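PDB 3MIX: flagellar biosynthesis protein FlhA from Bacillus subtilis, which takes part in the export of flagellar proteins, this chain being the cytosolic domain of a membrane protein of the type III secretion system. Local coordinates for residues Q100-R105 and E117-H122; I237-T242 and Q266-Q271; L283-C288 and I338-P343. One frame throughout, in Å; residues are numbered along the deposited sequence.

Interaction 1 of 3, residues Q100-R105 and E117-H122; sequences QPNEYR and ELLLDH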
ATOM      1  N   GLN A 100       3.019 -20.188  19.776  1.00 59.46           N
ATOM      2  CA  GLN A 100       4.015 -20.309  20.826  1.00 62.29           C
ATOM      3  C   GLN A 100       3.851 -19.173  21.833  1.00 61.82           C
ATOM      4  O   GLN A 100       3.378 -18.098  21.469  1.00 59.80           O
ATOM      5  CB  GLN A 100       5.424 -20.297  20.223  1.00 63.40           C
ATOM      6  CG  GLN A 100       5.793 -21.577  19.451  1.00 65.65           C
ATOM      7  CD  GLN A 100       6.042 -22.786  20.354  1.00 69.56           C
ATOM      8  OE1 GLN A 100       6.640 -22.670  21.426  1.00 70.94           O
ATOM      9  NE2 GLN A 100       5.592 -23.959  19.906  1.00 70.56           N
ATOM     10  N   PRO A 101       4.225 -19.411  23.105  1.00 64.10           N
ATOM     11  CA  PRO A 101       4.111 -18.395  24.150  1.00 63.97           C
ATOM     12  C   PRO A 101       4.485 -16.987  23.682  1.00 61.96           C
ATOM     13  O   PRO A 101       3.702 -16.055  23.862  1.00 60.42           O
ATOM     14  CB  PRO A 101       5.100 -18.882  25.227  1.00 67.25           C
ATOM     15  CG  PRO A 101       5.618 -20.240  24.750  1.00 68.92           C
ATOM     16  CD  PRO A 101       4.703 -20.690  23.663  1.00 66.98           C
ATOM     17  N   ASN A 102       5.660 -16.855  23.070  1.00 61.97           N
ATOM     18  CA  ASN A 102       6.198 -15.566  22.655  1.00 60.47           C
ATOM     19  C   ASN A 102       5.767 -15.116  21.249  1.00 57.20           C
ATOM     20  O   ASN A 102       6.209 -14.078  20.771  1.00 56.03           O
ATOM     21  CB  ASN A 102       7.728 -15.590  22.733  1.00 62.56           C
ATOM     22  CG  ASN A 102       8.248 -15.666  24.161  1.00 66.05           C
ATOM     23  OD1 ASN A 102       7.753 -14.982  25.061  1.00 66.73           O
ATOM     24  ND2 ASN A 102       9.268 -16.485  24.367  1.00 67.33           N
ATOM     25  N   GLU A 103       4.909 -15.890  20.598  1.00 55.77           N
ATOM     26  CA  GLU A 103       4.582 -15.654  19.192  1.00 53.54           C
ATOM     27  C   GLU A 103       3.441 -14.663  18.971  1.00 50.25           C
ATOM     28  O   GLU A 103       2.415 -14.726  19.650  1.00 50.17           O
ATOM     29  CB  GLU A 103       4.238 -16.969  18.492  1.00 53.98           C
ATOM     30  CG  GLU A 103       4.787 -17.065  17.087  1.00 55.59           C
ATOM     31  CD  GLU A 103       6.214 -17.604  17.059  1.00 61.46           C
ATOM     32  OE1 GLU A 103       7.145 -16.871  17.472  1.00 63.06           O
ATOM     33  OE2 GLU A 103       6.400 -18.763  16.618  1.00 62.80           O
ATOM     34  N   TYR A 104       3.630 -13.755  18.017  1.00 47.23           N
ATOM     35  CA  TYR A 104       2.523 -12.956  17.522  1.00 43.85           C
ATOM     36  C   TYR A 104       2.340 -13.152  16.027  1.00 41.85           C
ATOM     37  O   TYR A 104       3.273 -13.539  15.317  1.00 42.44           O
ATOM     38  CB  TYR A 104       2.682 -11.470  17.866  1.00 42.69           C
ATOM     39  CG  TYR A 104       3.795 -10.770  17.123  1.00 42.12           C
ATOM     40  CD1 TYR A 104       3.585 -10.253  15.839  1.00 39.13           C
ATOM     41  CD2 TYR A 104       5.052 -10.606  17.705  1.00 42.60           C
ATOM     42  CE1 TYR A 104       4.602  -9.605  15.151  1.00 39.86           C
ATOM     43  CE2 TYR A 104       6.078  -9.959  17.028  1.00 43.87           C
ATOM     44  CZ  TYR A 104       5.842  -9.455  15.747  1.00 42.42           C
ATOM     45  OH  TYR A 104       6.842  -8.812  15.064  1.00 41.74           O
ATOM     46  N   ARG A 105       1.133 -12.851  15.568  1.00 39.33           N
ATOM     47  CA  ARG A 105       0.741 -13.010  14.180  1.00 37.99           C
ATOM     48  C   ARG A 105      -0.184 -11.855  13.755  1.00 34.72           C
ATOM     49  O   ARG A 105      -1.048 -11.435  14.524  1.00 34.03           O
ATOM     50  CB  ARG A 105       0.014 -14.337  14.051  1.00 39.26           C
ATOM     51  CG  ARG A 105      -0.100 -14.881  12.663  1.00 43.09           C
ATOM     52  CD  ARG A 105      -0.831 -16.214  12.713  1.00 49.28           C
ATOM     53  NE  ARG A 105      -1.488 -16.521  11.444  1.00 53.26           N
ATOM     54  CZ  ARG A 105      -2.589 -17.267  11.328  1.00 56.70           C
ATOM     55  NH1 ARG A 105      -3.180 -17.766  12.413  1.00 57.41           N
ATOM     56  NH2 ARG A 105      -3.110 -17.497  10.123  1.00 57.30           N
ATOM     57  N   GLU A 117       8.090 -12.955  17.131  1.00 61.11           N
ATOM     58  CA  GLU A 117       8.274 -13.401  18.504  1.00 63.94           C
ATOM     59  C   GLU A 117       8.829 -12.260  19.347  1.00 64.56           C
ATOM     60  O   GLU A 117       9.686 -11.499  18.897  1.00 64.65           O
ATOM     61  CB  GLU A 117       9.199 -14.628  18.561  1.00 66.75           C
ATOM     62  CG  GLU A 117      10.637 -14.418  18.037  1.00 70.24           C
ATOM     63  CD  GLU A 117      10.713 -14.046  16.550  1.00 71.26           C
ATOM     64  OE1 GLU A 117       9.858 -14.514  15.759  1.00 70.48           O
ATOM     65  OE2 GLU A 117      11.634 -13.285  16.168  1.00 72.62           O
ATOM     66  N   LEU A 118       8.323 -12.134  20.565  1.00 65.31           N
ATOM     67  CA  LEU A 118       8.793 -11.099  21.472  1.00 66.45           C
ATOM     68  C   LEU A 118       9.207 -11.662  22.826  1.00 69.69           C
ATOM     69  O   LEU A 118       8.594 -12.596  23.346  1.00 70.46           O
ATOM     70  CB  LEU A 118       7.733 -10.013  21.654  1.00 64.38           C
ATOM     71  CG  LEU A 118       7.344  -9.129  20.462  1.00 61.51           C
ATOM     72  CD1 LEU A 118       6.128  -8.287  20.831  1.00 59.77           C
ATOM     73  CD2 LEU A 118       8.493  -8.238  19.981  1.00 61.34           C
ATOM     74  N   LEU A 119      10.267 -11.087  23.377  1.00 71.87           N
ATOM     75  CA  LEU A 119      10.709 -11.384  24.730  1.00 74.97           C
ATOM     76  C   LEU A 119      10.527 -10.103  25.538  1.00 75.19           C
ATOM     77  O   LEU A 119      11.376  -9.208  25.506  1.00 75.78           O
ATOM     78  CB  LEU A 119      12.168 -11.843  24.723  1.00 77.75           C
ATOM     79  CG  LEU A 119      12.486 -13.164  24.008  1.00 78.82           C
ATOM     80  CD1 LEU A 119      13.981 -13.286  23.733  1.00 81.65           C
ATOM     81  CD2 LEU A 119      11.991 -14.366  24.807  1.00 80.70           C
ATOM     82  N   LEU A 120       9.401 -10.022  26.246  1.00 74.80           N
ATOM     83  CA  LEU A 120       8.926  -8.779  26.868  1.00 74.55           C
ATOM     84  C   LEU A 120       9.916  -8.177  27.859  1.00 77.67           C
ATOM     85  O   LEU A 120      10.009  -6.953  27.987  1.00 77.47           O
ATOM     86  CB  LEU A 120       7.579  -8.996  27.568  1.00 74.14           C
ATOM     87  CG  LEU A 120       6.575 -10.016  27.020  1.00 72.51           C
ATOM     88  CD1 LEU A 120       6.786 -11.380  27.705  1.00 75.48           C
ATOM     89  CD2 LEU A 120       5.161  -9.520  27.233  1.00 69.65           C
ATOM     90  N   ASP A 121      10.651  -9.043  28.550  1.00 80.65           N
ATOM     91  CA  ASP A 121      11.619  -8.619  29.553  1.00 83.98           C
ATOM     92  C   ASP A 121      12.961  -8.239  28.912  1.00 84.64           C
ATOM     93  O   ASP A 121      13.932  -7.971  29.618  1.00 87.62           O
ATOM     94  CB  ASP A 121      11.817  -9.724  30.602  1.00 87.10           C
ATOM     95  CG  ASP A 121      10.523 -10.473  30.926  1.00 86.95           C
ATOM     96  OD1 ASP A 121       9.926 -11.076  30.005  1.00 85.15           O
ATOM     97  OD2 ASP A 121      10.107 -10.467  32.107  1.00 89.45           O
ATOM     98  N   HIS A 122      13.006  -8.204  27.580  1.00 81.93           N
ATOM     99  CA  HIS A 122      14.260  -7.975  26.852  1.00 82.58           C
ATOM    100  C   HIS A 122      14.268  -6.729  25.962  1.00 80.02           C
ATOM    101  O   HIS A 122      13.348  -5.911  26.011  1.00 77.61           O
ATOM    102  CB  HIS A 122      14.649  -9.220  26.044  1.00 82.86           C
ATOM    103  CG  HIS A 122      15.075 -10.377  26.891  1.00 86.24           C
ATOM    104  ND1 HIS A 122      16.393 -10.613  27.217  1.00 90.45           N
ATOM    105  CD2 HIS A 122      14.357 -11.358  27.488  1.00 86.95           C
ATOM    106  CE1 HIS A 122      16.471 -11.692  27.976  1.00 93.03           C
ATOM    107  NE2 HIS A 122      15.249 -12.164  28.153  1.00 91.19           N
TER
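Glu103 and Glu117 pair where a beta hairpin opens. They form an antiparallel non-hydrogen-bonded pair at the mouth of the hairpin of strands 103-108 and 111-117. Their CA atoms are 4.4 Å apart. The two side chains lie on one face of the sheet, side by side and pointing the same way. Their carboxylate planes are 86° apart. The Glu103 chain bends at chi2, and its OE1 comes 3.2 Å from Glu117 CB. The OE1 atoms of Glu103 and Glu117 are 4.0 Å apart, a like-charge approach that may raise the proton affinity of one acid.

Tyr104, the next residue along the strand, is buried. With CG between the backbone N and the carbonyl carbon (chi1 69°), the ring comes to lie against Leu118 and Glu117 N. It meets Leu118 obliquely, with Tyr104 CE2 3.8 Å from Leu118 CG. The same CE2 is 3.6 Å from Glu117 N. Tyr104 OH is hydrogen-bonded to His177 ND1, and Leu118 also packs on Val173 and Val174. Both residues thus tie the end of the hairpin to helix 170-189.

Asn102 lies in the type I turn from Gln100 to Glu103 and points toward 117-122. Its side chain crosses that of Leu119 at a slant, and at its amide end ND2 comes 3.5 Å from Leu119 CD2. One backbone bond joins the segments here. Leu118 N donates to Asn102 O at 2.9 Å, in the carbonyl plane, with an angle of 159° at the hydrogen. The same oxygen takes a CA-H...O contact from Glu117 CA at 3.1 Å.

Interaction 2 of 3, residues I237-T242 and Q266-Q271; sequences IRNLVT and QALAKQ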
ATOM      1  N   ILE A 237      -3.220   9.547  -0.207  1.00  8.40           N
ATOM      2  CA  ILE A 237      -4.538  10.057  -0.590  1.00  8.01           C
ATOM      3  C   ILE A 237      -5.033  11.173   0.342  1.00  8.27           C
ATOM      4  O   ILE A 237      -6.247  11.411   0.425  1.00  8.09           O
ATOM      5  CB  ILE A 237      -5.588   8.911  -0.705  1.00  7.39           C
ATOM      6  CG1 ILE A 237      -5.778   8.181   0.650  1.00  7.24           C
ATOM      7  CG2 ILE A 237      -5.164   7.889  -1.828  1.00  7.37           C
ATOM      8  CD1 ILE A 237      -6.894   7.143   0.666  1.00  6.85           C
ATOM      9  N   ARG A 238      -4.111  11.865   1.029  1.00  8.92           N
ATOM     10  CA  ARG A 238      -4.463  13.073   1.814  1.00 10.27           C
ATOM     11  C   ARG A 238      -5.065  14.227   1.039  1.00 10.23           C
ATOM     12  O   ARG A 238      -5.920  14.931   1.567  1.00 11.81           O
ATOM     13  CB  ARG A 238      -3.251  13.605   2.590  1.00 12.22           C
ATOM     14  CG  ARG A 238      -2.861  12.566   3.641  1.00 15.83           C
ATOM     15  CD  ARG A 238      -2.642  13.139   4.951  1.00 23.18           C
ATOM     16  NE  ARG A 238      -3.510  14.255   5.286  1.00 27.37           N
ATOM     17  CZ  ARG A 238      -3.098  15.256   6.048  1.00 29.16           C
ATOM     18  NH1 ARG A 238      -3.908  16.251   6.345  1.00 33.31           N
ATOM     19  NH2 ARG A 238      -1.856  15.263   6.492  1.00 30.25           N
ATOM     20  N   ASN A 239      -4.618  14.429  -0.198  1.00  9.86           N
ATOM     21  CA  ASN A 239      -5.073  15.543  -0.996  1.00 10.33           C
ATOM     22  C   ASN A 239      -6.366  15.137  -1.725  1.00  9.79           C
ATOM     23  O   ASN A 239      -6.389  14.907  -2.952  1.00  9.72           O
ATOM     24  CB  ASN A 239      -3.987  15.986  -1.986  1.00 10.94           C
ATOM     25  CG  ASN A 239      -4.275  17.375  -2.592  1.00 11.78           C
ATOM     26  OD1 ASN A 239      -3.376  18.011  -3.173  1.00 12.62           O
ATOM     27  ND2 ASN A 239      -5.508  17.857  -2.425  1.00 11.77           N
ATOM     28  N   LEU A 240      -7.432  15.072  -0.946  1.00  9.64           N
ATOM     29  CA  LEU A 240      -8.715  14.626  -1.436  1.00  9.33           C
ATOM     30  C   LEU A 240      -9.328  15.619  -2.416  1.00  9.97           C
ATOM     31  O   LEU A 240     -10.035  15.205  -3.354  1.00  9.87           O
ATOM     32  CB  LEU A 240      -9.684  14.386  -0.267  1.00  9.35           C
ATOM     33  CG  LEU A 240      -9.406  13.203   0.660  1.00  8.79           C
ATOM     34  CD1 LEU A 240     -10.339  13.265   1.897  1.00  9.22           C
ATOM     35  CD2 LEU A 240      -9.541  11.868  -0.106  1.00  8.08           C
ATOM     36  N   VAL A 241      -9.055  16.912  -2.189  1.00 10.80           N
ATOM     37  CA  VAL A 241      -9.552  17.964  -3.062  1.00 11.64           C
ATOM     38  C   VAL A 241      -9.068  17.777  -4.494  1.00 11.62           C
ATOM     39  O   VAL A 241      -9.865  17.721  -5.429  1.00 11.84           O
ATOM     40  CB  VAL A 241      -9.237  19.384  -2.492  1.00 12.72           C
ATOM     41  CG1 VAL A 241      -9.659  20.499  -3.474  1.00 13.77           C
ATOM     42  CG2 VAL A 241      -9.982  19.550  -1.140  1.00 13.03           C
ATOM     43  N   THR A 242      -7.753  17.670  -4.646  1.00 11.56           N
ATOM     44  CA  THR A 242      -7.153  17.517  -5.956  1.00 11.81           C
ATOM     45  C   THR A 242      -7.599  16.201  -6.591  1.00 11.12           C
ATOM     46  O   THR A 242      -7.949  16.207  -7.759  1.00 11.55           O
ATOM     47  CB  THR A 242      -5.621  17.654  -5.914  1.00 12.16           C
ATOM     48  OG1 THR A 242      -5.281  18.971  -5.432  1.00 13.08           O
ATOM     49  CG2 THR A 242      -4.982  17.416  -7.331  1.00 12.67           C
ATOM     50  N   GLN A 266      -0.936  12.238 -12.201  1.00 17.27           N
ATOM     51  CA  GLN A 266      -0.429  13.457 -12.862  1.00 19.23           C
ATOM     52  C   GLN A 266      -0.853  14.719 -12.105  1.00 18.83           C
ATOM     53  O   GLN A 266      -0.028  15.612 -11.831  1.00 19.83           O
ATOM     54  CB  GLN A 266      -0.890  13.523 -14.320  1.00 20.75           C
ATOM     55  CG  GLN A 266      -0.239  14.656 -15.133  1.00 26.07           C
ATOM     56  CD  GLN A 266      -0.850  14.832 -16.528  1.00 30.94           C
ATOM     57  OE1 GLN A 266      -0.790  15.922 -17.108  1.00 34.13           O
ATOM     58  NE2 GLN A 266      -1.434  13.765 -17.070  1.00 32.93           N
ATOM     59  N   ALA A 267      -2.125  14.790 -11.721  1.00 17.54           N
ATOM     60  CA  ALA A 267      -2.606  15.948 -10.959  1.00 17.54           C
ATOM     61  C   ALA A 267      -1.871  16.115  -9.634  1.00 17.35           C
ATOM     62  O   ALA A 267      -1.789  17.230  -9.097  1.00 18.70           O
ATOM     63  CB  ALA A 267      -4.112  15.874 -10.736  1.00 16.48           C
ATOM     64  N   LEU A 268      -1.306  15.017  -9.145  1.00 16.63           N
ATOM     65  CA  LEU A 268      -0.589  14.962  -7.865  1.00 15.92           C
ATOM     66  C   LEU A 268       0.956  15.049  -8.048  1.00 17.28           C
ATOM     67  O   LEU A 268       1.730  14.603  -7.196  1.00 16.53           O
ATOM     68  CB  LEU A 268      -0.991  13.653  -7.137  1.00 14.28           C
ATOM     69  CG  LEU A 268      -2.415  13.573  -6.548  1.00 11.72           C
ATOM     70  CD1 LEU A 268      -2.709  12.214  -5.911  1.00 10.86           C
ATOM     71  CD2 LEU A 268      -2.684  14.660  -5.514  1.00 11.36           C
ATOM     72  N   ALA A 269       1.390  15.601  -9.177  1.00 19.16           N
ATOM     73  CA  ALA A 269       2.828  15.764  -9.491  1.00 22.05           C
ATOM     74  C   ALA A 269       3.631  16.408  -8.359  1.00 23.02           C
ATOM     75  O   ALA A 269       4.661  15.888  -7.963  1.00 23.47           O
ATOM     76  CB  ALA A 269       3.028  16.551 -10.824  1.00 23.07           C
ATOM     77  N   LYS A 270       3.141  17.516  -7.815  1.00 24.14           N
ATOM     78  CA  LYS A 270       3.836  18.189  -6.711  1.00 26.30           C
ATOM     79  C   LYS A 270       4.086  17.241  -5.531  1.00 25.44           C
ATOM     80  O   LYS A 270       5.203  17.171  -5.007  1.00 27.19           O
ATOM     81  CB  LYS A 270       3.037  19.400  -6.237  1.00 26.84           C
ATOM     82  CG  LYS A 270       3.593  20.071  -4.993  1.00 30.40           C
ATOM     83  CD  LYS A 270       2.496  20.846  -4.249  1.00 34.60           C
ATOM     84  CE  LYS A 270       2.442  22.306  -4.671  1.00 39.34           C
ATOM     85  NZ  LYS A 270       2.090  22.498  -6.112  1.00 41.80           N
ATOM     86  N   GLN A 271       3.040  16.533  -5.113  1.00 23.24           N
ATOM     87  CA  GLN A 271       3.140  15.563  -4.037  1.00 21.97           C
ATOM     88  C   GLN A 271       4.119  14.428  -4.374  1.00 22.66           C
ATOM     89  O   GLN A 271       4.952  14.053  -3.554  1.00 23.19           O
ATOM     90  CB  GLN A 271       1.764  15.002  -3.721  1.00 20.07           C
ATOM     91  CG  GLN A 271       1.712  13.855  -2.728  1.00 17.67           C
ATOM     92  CD  GLN A 271       0.307  13.291  -2.631  1.00 16.56           C
ATOM     93  OE1 GLN A 271      -0.667  14.039  -2.493  1.00 15.94           O
ATOM     94  NE2 GLN A 271       0.190  11.976  -2.706  1.00 11.92           N
TER
HETATM   95  O   HOH W   1      -3.087  12.906  -2.213  1.00  2.00           O
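A single water joins Asn239 to Gln271, and the rest of the contact is mostly van der Waals touching. The water accepts from Asn239 N at 3.0 Å and donates to Gln271 OE1 at 2.7 Å. Asn239 is the centre of an inverse gamma turn and the N-cap residue of helix 240-250. Gln271 reaches across with CG anti to its backbone N (chi1 173°) and an extended chain. Its other amide atom, NE2, is hydrogen-bonded to Ser236 O. The amide is therefore held at both its oxygen and its nitrogen.

Leu268 fills the middle. Its side chain and that of Asn239 slide past each other in opposite directions, with Leu268 CD2 4.0 Å from Asn239 CB. The same methyl is 4.0 Å from Thr242 CG2. The Thr242 methyl, anti to its backbone N, also lies 3.8 Å from Ala267 CB.

The contact is at the surface, between the start of helix 240-250 and the break between helices 257-267 and 269-276. Leu268 is the residue at that break. Ala267 and Leu268 also touch Thr246 and Ile243 of helix 240-250, respectively. Within 237-242, Ile237 and Leu240 point away from 266-271 and pack on Leu198 of helix 192-205.

Interaction 3 of 3, residues L283-C288 and I338-P343; sequences LKVVTC and ILLCSP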
ATOM      1  N   LEU A 283      18.027  14.219  -8.898  1.00 73.79           N
ATOM      2  CA  LEU A 283      17.439  12.928  -8.590  1.00 71.05           C
ATOM      3  C   LEU A 283      18.013  11.829  -9.485  1.00 72.35           C
ATOM      4  O   LEU A 283      18.007  11.951 -10.714  1.00 73.15           O
ATOM      5  CB  LEU A 283      15.921  13.019  -8.748  1.00 67.78           C
ATOM      6  CG  LEU A 283      15.053  11.801  -8.437  1.00 64.74           C
ATOM      7  CD1 LEU A 283      15.175  11.388  -6.976  1.00 63.57           C
ATOM      8  CD2 LEU A 283      13.617  12.118  -8.804  1.00 61.69           C
ATOM      9  N   LYS A 284      18.496  10.760  -8.857  1.00 72.40           N
ATOM     10  CA  LYS A 284      19.087   9.624  -9.572  1.00 74.01           C
ATOM     11  C   LYS A 284      17.990   8.697 -10.112  1.00 71.38           C
ATOM     12  O   LYS A 284      17.296   8.035  -9.340  1.00 69.14           O
ATOM     13  CB  LYS A 284      20.039   8.832  -8.661  1.00 75.74           C
ATOM     14  CG  LYS A 284      20.768   9.641  -7.577  1.00 77.42           C
ATOM     15  CD  LYS A 284      22.012  10.351  -8.094  1.00 80.66           C
ATOM     16  CE  LYS A 284      22.853  10.857  -6.931  1.00 82.87           C
ATOM     17  NZ  LYS A 284      24.065  11.603  -7.373  1.00 86.02           N
ATOM     18  N   VAL A 285      17.853   8.645 -11.437  1.00 71.67           N
ATOM     19  CA  VAL A 285      16.728   7.960 -12.086  1.00 69.08           C
ATOM     20  C   VAL A 285      17.140   7.084 -13.278  1.00 70.76           C
ATOM     21  O   VAL A 285      17.769   7.564 -14.220  1.00 73.11           O
ATOM     22  CB  VAL A 285      15.664   8.990 -12.558  1.00 67.29           C
ATOM     23  CG1 VAL A 285      14.781   8.407 -13.638  1.00 67.01           C
ATOM     24  CG2 VAL A 285      14.812   9.469 -11.386  1.00 64.41           C
ATOM     25  N   VAL A 286      16.776   5.802 -13.231  1.00 69.33           N
ATOM     26  CA  VAL A 286      16.912   4.910 -14.388  1.00 70.26           C
ATOM     27  C   VAL A 286      15.807   5.237 -15.391  1.00 68.25           C
ATOM     28  O   VAL A 286      14.647   5.404 -15.008  1.00 65.29           O
ATOM     29  CB  VAL A 286      16.818   3.406 -13.982  1.00 70.16           C
ATOM     30  CG1 VAL A 286      16.881   2.497 -15.200  1.00 71.85           C
ATOM     31  CG2 VAL A 286      17.923   3.033 -13.014  1.00 72.12           C
ATOM     32  N   THR A 287      16.161   5.345 -16.667  1.00 69.74           N
ATOM     33  CA  THR A 287      15.160   5.536 -17.714  1.00 68.22           C
ATOM     34  C   THR A 287      14.941   4.252 -18.508  1.00 68.59           C
ATOM     35  O   THR A 287      15.562   3.223 -18.225  1.00 69.40           O
ATOM     36  CB  THR A 287      15.506   6.704 -18.672  1.00 70.20           C
ATOM     37  OG1 THR A 287      16.882   6.620 -19.071  1.00 74.02           O
ATOM     38  CG2 THR A 287      15.230   8.051 -18.002  1.00 68.49           C
ATOM     39  N   CYS A 288      14.041   4.321 -19.483  1.00 67.53           N
ATOM     40  CA  CYS A 288      13.710   3.176 -20.316  1.00 68.53           C
ATOM     41  C   CYS A 288      14.089   3.460 -21.763  1.00 71.61           C
ATOM     42  O   CYS A 288      13.840   4.560 -22.269  1.00 71.45           O
ATOM     43  CB  CYS A 288      12.216   2.835 -20.217  1.00 65.32           C
ATOM     44  SG  CYS A 288      11.693   2.049 -18.664  1.00 62.27           S
ATOM     45  N   ILE A 338      14.551   4.371  -8.667  1.00 63.71           N
ATOM     46  CA  ILE A 338      13.327   4.864  -9.302  1.00 60.39           C
ATOM     47  C   ILE A 338      13.419   4.639 -10.811  1.00 60.91           C
ATOM     48  O   ILE A 338      14.515   4.614 -11.351  1.00 63.81           O
ATOM     49  CB  ILE A 338      13.083   6.371  -8.983  1.00 59.52           C
ATOM     50  CG1 ILE A 338      12.619   6.551  -7.535  1.00 57.77           C
ATOM     51  CG2 ILE A 338      12.052   7.001  -9.923  1.00 57.73           C
ATOM     52  CD1 ILE A 338      13.600   7.286  -6.658  1.00 58.95           C
ATOM     53  N   LEU A 339      12.277   4.474 -11.480  1.00 58.25           N
ATOM     54  CA  LEU A 339      12.227   4.285 -12.933  1.00 58.48           C
ATOM     55  C   LEU A 339      11.308   5.302 -13.626  1.00 57.14           C
ATOM     56  O   LEU A 339      10.133   5.392 -13.301  1.00 54.85           O
ATOM     57  CB  LEU A 339      11.793   2.853 -13.270  1.00 57.83           C
ATOM     58  CG  LEU A 339      11.758   2.414 -14.739  1.00 58.63           C
ATOM     59  CD1 LEU A 339      13.165   2.402 -15.360  1.00 60.57           C
ATOM     60  CD2 LEU A 339      11.118   1.050 -14.874  1.00 55.69           C
ATOM     61  N   LEU A 340      11.849   6.065 -14.577  1.00 58.72           N
ATOM     62  CA  LEU A 340      11.050   7.004 -15.373  1.00 57.83           C
ATOM     63  C   LEU A 340      10.724   6.444 -16.744  1.00 58.57           C
ATOM     64  O   LEU A 340      11.540   5.742 -17.344  1.00 61.41           O
ATOM     65  CB  LEU A 340      11.771   8.340 -15.565  1.00 59.31           C
ATOM     66  CG  LEU A 340      11.532   9.526 -14.627  1.00 58.81           C
ATOM     67  CD1 LEU A 340      12.330  10.723 -15.130  1.00 61.26           C
ATOM     68  CD2 LEU A 340      10.054   9.900 -14.494  1.00 56.49           C
ATOM     69  N   CYS A 341       9.533   6.764 -17.237  1.00 56.28           N
ATOM     70  CA  CYS A 341       9.107   6.381 -18.574  1.00 56.93           C
ATOM     71  C   CYS A 341       8.019   7.332 -19.023  1.00 55.64           C
ATOM     72  O   CYS A 341       7.599   8.200 -18.252  1.00 53.77           O
ATOM     73  CB  CYS A 341       8.629   4.926 -18.618  1.00 56.63           C
ATOM     74  SG  CYS A 341       7.222   4.552 -17.548  1.00 52.09           S
ATOM     75  N   SER A 342       7.574   7.188 -20.267  1.00 56.88           N
ATOM     76  CA  SER A 342       6.575   8.095 -20.817  1.00 56.42           C
ATOM     77  C   SER A 342       5.207   7.729 -20.279  1.00 53.65           C
ATOM     78  O   SER A 342       4.969   6.559 -19.975  1.00 53.14           O
ATOM     79  CB  SER A 342       6.589   8.084 -22.352  1.00 59.06           C
ATOM     80  OG  SER A 342       6.144   6.842 -22.864  1.00 60.39           O
ATOM     81  N   PRO A 343       4.309   8.731 -20.147  1.00 52.26           N
ATOM     82  CA  PRO A 343       2.957   8.552 -19.593  1.00 49.73           C
ATOM     83  C   PRO A 343       2.119   7.393 -20.168  1.00 49.79           C
ATOM     84  O   PRO A 343       1.552   6.634 -19.379  1.00 48.64           O
ATOM     85  CB  PRO A 343       2.275   9.902 -19.850  1.00 49.42           C
ATOM     86  CG  PRO A 343       3.383  10.882 -19.976  1.00 50.82           C
ATOM     87  CD  PRO A 343       4.622  10.155 -20.395  1.00 52.50           C
TER
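Ile338 meets Val285 and Leu283 as strand 339-341 comes alongside the broken strand 283-288. The touching parts run 47° apart, and the backbones share a single bridge, Val286 with Leu339. Ile338 CG2 lies 4.0 Å from Val285 CG2, the two side chains crossing at a slant. Ile338 O accepts from Val286 N at 3.2 Å. This donor is tilted 25° from the carbonyl plane.

Leu339 turns its end toward the first segment. Its CD1 lies 3.7 Å from Val286 CG1 and 3.6 Å from Cys288 SG. Leu339 also touches Val380 of strand 379-380 and Val349 and Leu353 of helix 343-353.

Leu340 N gives the second backbone bond, to Val286 O at 2.9 Å. It is straighter, with an angle of 166° at the hydrogen, and lies nearly along the C=O axis. The Leu340 side chain crosses Val285 at about a right angle. Val285 CG1 touches Leu340 CB at 3.6 Å and Leu340 CG at the same distance. Beyond, Leu340 packs on Leu363 of strand 362-364.

Cys341 closes the contact, with its CB 4.2 Å from Cys288 SG. Ser342, just past the strand, is hydrogen-bonded to Glu293.

The side chains that meet are mostly branched aliphatic, and both backbone bonds fall on one residue, Val286. Its N and O, buried in this apolar seam, are therefore both satisfied from 338-340. The sheets of strands 283-288 and 339-341 are thus joined by backbone bonding as well as by side-chain packing.

Overall arrangement
The three contacts follow one another along the chain, each closing before the next opens. Interaction 1 stands apart, at the edge of the four-stranded mixed sheet. Its centre is 41 Å from that of interaction 2 and 43 Å from that of interaction 3, across the centre of the chain. Interactions 2 and 3 are neighbours, with centres 20 Å apart and nearest atoms about 6 Å apart. Helix 269-276 of interaction 2 leads into strand 283-288 of interaction 3. Interaction 2 joins helices, and interaction 3 joins two small parallel sheets. The contacts thus sample separate parts of the cytosolic domain of FlhA, one in the mixed sheet and two neighbouring ones later in the chain.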